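Ferric uptake regulation protein (Vibrio cholerae, PDB 2W57) probably represses iron-uptake genes as a dimeric, metal-binding transcription regulator that attaches to DNA when metal is bound. Local coordinates at residues His90-Asp95 with Tyr128-Cys133. Numbering follows the deposited sequence.
With ZN (zinc ion), chain D.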
loop_
_atom_site.group_PDB
_atom_site.type_symbol
_atom_site.label_atom_id
_atom_site.label_comp_id
_atom_site.label_asym_id
_atom_site.label_seq_id
_atom_site.Cartn_x
_atom_site.Cartn_y
_atom_site.Cartn_z
ATOM N N HIS A 90 -0.001 -1.340 11.825
ATOM C CA HIS A 90 1.040 -2.332 11.610
ATOM C C HIS A 90 2.432 -1.782 11.718
ATOM O O HIS A 90 2.749 -0.725 11.194
ATOM C CB HIS A 90 0.853 -3.043 10.264
ATOM C CG HIS A 90 -0.541 -3.542 10.030
ATOM N ND1 HIS A 90 -1.566 -2.718 9.610
ATOM C CD2 HIS A 90 -1.079 -4.779 10.156
ATOM C CE1 HIS A 90 -2.677 -3.426 9.494
ATOM N NE2 HIS A 90 -2.407 -4.680 9.813
ATOM N N LEU A 91 3.256 -2.528 12.425
ATOM C CA LEU A 91 4.666 -2.254 12.522
ATOM C C LEU A 91 5.327 -3.426 11.819
ATOM O O LEU A 91 5.030 -4.577 12.112
ATOM C CB LEU A 91 5.057 -2.155 13.997
ATOM C CG LEU A 91 6.502 -2.032 14.472
ATOM C CD1 LEU A 91 7.095 -0.692 14.101
ATOM C CD2 LEU A 91 6.538 -2.239 15.985
ATOM N N VAL A 92 6.193 -3.141 10.863
ATOM C CA VAL A 92 6.715 -4.181 10.000
ATOM C C VAL A 92 8.234 -4.213 10.088
ATOM O O VAL A 92 8.888 -3.169 9.943
ATOM C CB VAL A 92 6.259 -3.931 8.553
ATOM C CG1 VAL A 92 6.748 -5.014 7.612
ATOM C CG2 VAL A 92 4.747 -3.814 8.503
ATOM N N CYS A 93 8.790 -5.400 10.357
ATOM C CA CYS A 93 10.243 -5.607 10.329
ATOM C C CYS A 93 10.646 -5.835 8.894
ATOM O O CYS A 93 10.059 -6.669 8.197
ATOM C CB CYS A 93 10.699 -6.812 11.154
ATOM S SG CYS A 93 10.306 -6.785 12.917
ATOM N N LEU A 94 11.671 -5.101 8.470
ATOM C CA LEU A 94 12.157 -5.156 7.097
ATOM C C LEU A 94 13.121 -6.328 6.832
ATOM O O LEU A 94 13.684 -6.449 5.732
ATOM C CB LEU A 94 12.796 -3.808 6.720
ATOM C CG LEU A 94 11.838 -2.626 6.497
ATOM C CD1 LEU A 94 12.602 -1.379 6.026
ATOM C CD2 LEU A 94 10.698 -2.980 5.519
ATOM N N ASP A 95 13.284 -7.205 7.821
ATOM C CA ASP A 95 14.316 -8.242 7.752
ATOM C C ASP A 95 13.888 -9.598 8.307
ATOM O O ASP A 95 14.496 -10.619 7.973
ATOM C CB ASP A 95 15.623 -7.767 8.419
ATOM C CG ASP A 95 15.392 -7.041 9.750
ATOM O OD1 ASP A 95 14.273 -6.519 9.988
ATOM O OD2 ASP A 95 16.346 -6.976 10.563
ATOM N N TYR A 128 1.388 2.385 8.572
ATOM C CA TYR A 128 2.408 1.343 8.466
ATOM C C TYR A 128 3.749 1.885 8.920
ATOM O O TYR A 128 4.256 2.854 8.359
ATOM C CB TYR A 128 2.524 0.822 7.024
ATOM C CG TYR A 128 1.257 0.200 6.509
ATOM C CD1 TYR A 128 0.888 -1.085 6.887
ATOM C CD2 TYR A 128 0.406 0.907 5.669
ATOM C CE1 TYR A 128 -0.303 -1.651 6.434
ATOM C CE2 TYR A 128 -0.783 0.353 5.210
ATOM C CZ TYR A 128 -1.132 -0.922 5.596
ATOM O OH TYR A 128 -2.311 -1.478 5.138
ATOM N N LEU A 129 4.317 1.267 9.945
ATOM C CA LEU A 129 5.641 1.639 10.408
ATOM C C LEU A 129 6.609 0.564 9.950
ATOM O O LEU A 129 6.354 -0.624 10.150
ATOM C CB LEU A 129 5.655 1.774 11.935
ATOM C CG LEU A 129 4.578 2.666 12.560
ATOM C CD1 LEU A 129 4.668 2.681 14.085
ATOM C CD2 LEU A 129 4.638 4.086 12.008
ATOM N N TYR A 130 7.704 0.957 9.316
ATOM C CA TYR A 130 8.688 -0.030 8.874
ATOM C C TYR A 130 10.021 0.178 9.593
ATOM O O TYR A 130 10.454 1.312 9.770
ATOM C CB TYR A 130 8.880 0.026 7.358
ATOM C CG TYR A 130 7.605 -0.053 6.533
ATOM C CD1 TYR A 130 7.114 -1.281 6.097
ATOM C CD2 TYR A 130 6.908 1.102 6.160
ATOM C CE1 TYR A 130 5.965 -1.370 5.324
ATOM C CE2 TYR A 130 5.754 1.023 5.388
ATOM C CZ TYR A 130 5.291 -0.223 4.973
ATOM O OH TYR A 130 4.147 -0.334 4.213
ATOM N N GLY A 131 10.660 -0.915 10.013
ATOM C CA GLY A 131 11.988 -0.840 10.638
ATOM C C GLY A 131 12.802 -2.129 10.653
ATOM O O GLY A 131 12.278 -3.204 10.326
ATOM N N LYS A 132 14.083 -2.023 11.033
ATOM C CA LYS A 132 14.984 -3.189 11.169
ATOM C C LYS A 132 14.799 -3.887 12.519
ATOM O O LYS A 132 14.826 -3.240 13.571
ATOM C CB LYS A 132 16.471 -2.795 11.009
ATOM C CG LYS A 132 16.875 -2.162 9.665
ATOM C CD LYS A 132 17.027 -3.201 8.550
ATOM C CE LYS A 132 16.875 -2.566 7.157
ATOM N NZ LYS A 132 16.665 -3.590 6.081
ATOM N N CYS A 133 14.610 -5.204 12.480
ATOM C CA CYS A 133 14.561 -6.020 13.694
ATOM C C CYS A 133 15.734 -6.993 13.707
ATOM O O CYS A 133 16.224 -7.369 14.774
ATOM C CB CYS A 133 13.239 -6.791 13.777
ATOM S SG CYS A 133 11.798 -5.720 13.820
HETATM ZN ZN ZN D . -3.371 -6.736 10.457
#
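Both half-cystines hold SG beside their own backbone N (chi1 -60° in each), which turns the sulfurs of Cys-93 and Cys-133 towards each other, and the SG-SG bond of 2.0 Å joins them; a chi3 of -72° marks the disulfide as left-handed. The linkage is not between directly paired residues, since Cys-93 lies opposite Gly-131. Asp-95 takes the crowded position between N and carbonyl carbon (chi1 43°), which turns its carboxylate towards the backbone N of Cys-133: OD1 receives this N on its syn lone pair at 2.8 Å, almost straight, while OD2 adds a weak bond. Cys-133 is thus held by a covalent and a polar link.

Upstream, parallel pairing is established by alternating backbone bonds. Leu-129 lies between His-90 O, which accepts its N, and Val-92 N, which donates to its O at 2.6 Å; Gly-131 likewise gives its N to Val-92 O and accepts Leu-94 N, here from above the carbonyl plane. On one face, His-90 and Tyr-128 point the same way, their planes near parallel but slid so the rings barely overlap; ND1 of His-90 meets CE1 of Tyr-128 at 3.6 Å. Val-92 CB rests near Tyr-130 CD1, whereas Leu-91 CD1 touches Leu-129 CB on the other face.

His-90 NE2 binds zinc at 2.4 Å, completing a site with His-33, Glu-81 and His-88; Tyr-128 OH is hydrogen-bonded to His-71 ND1. Strand 128-132 pairs antiparallel with the second subunit, so the arrangement is that of the Fur dimerisation domain: a mixed sheet continued across the dimer interface, zinc site at one end of this strand pair, disulfide at the other.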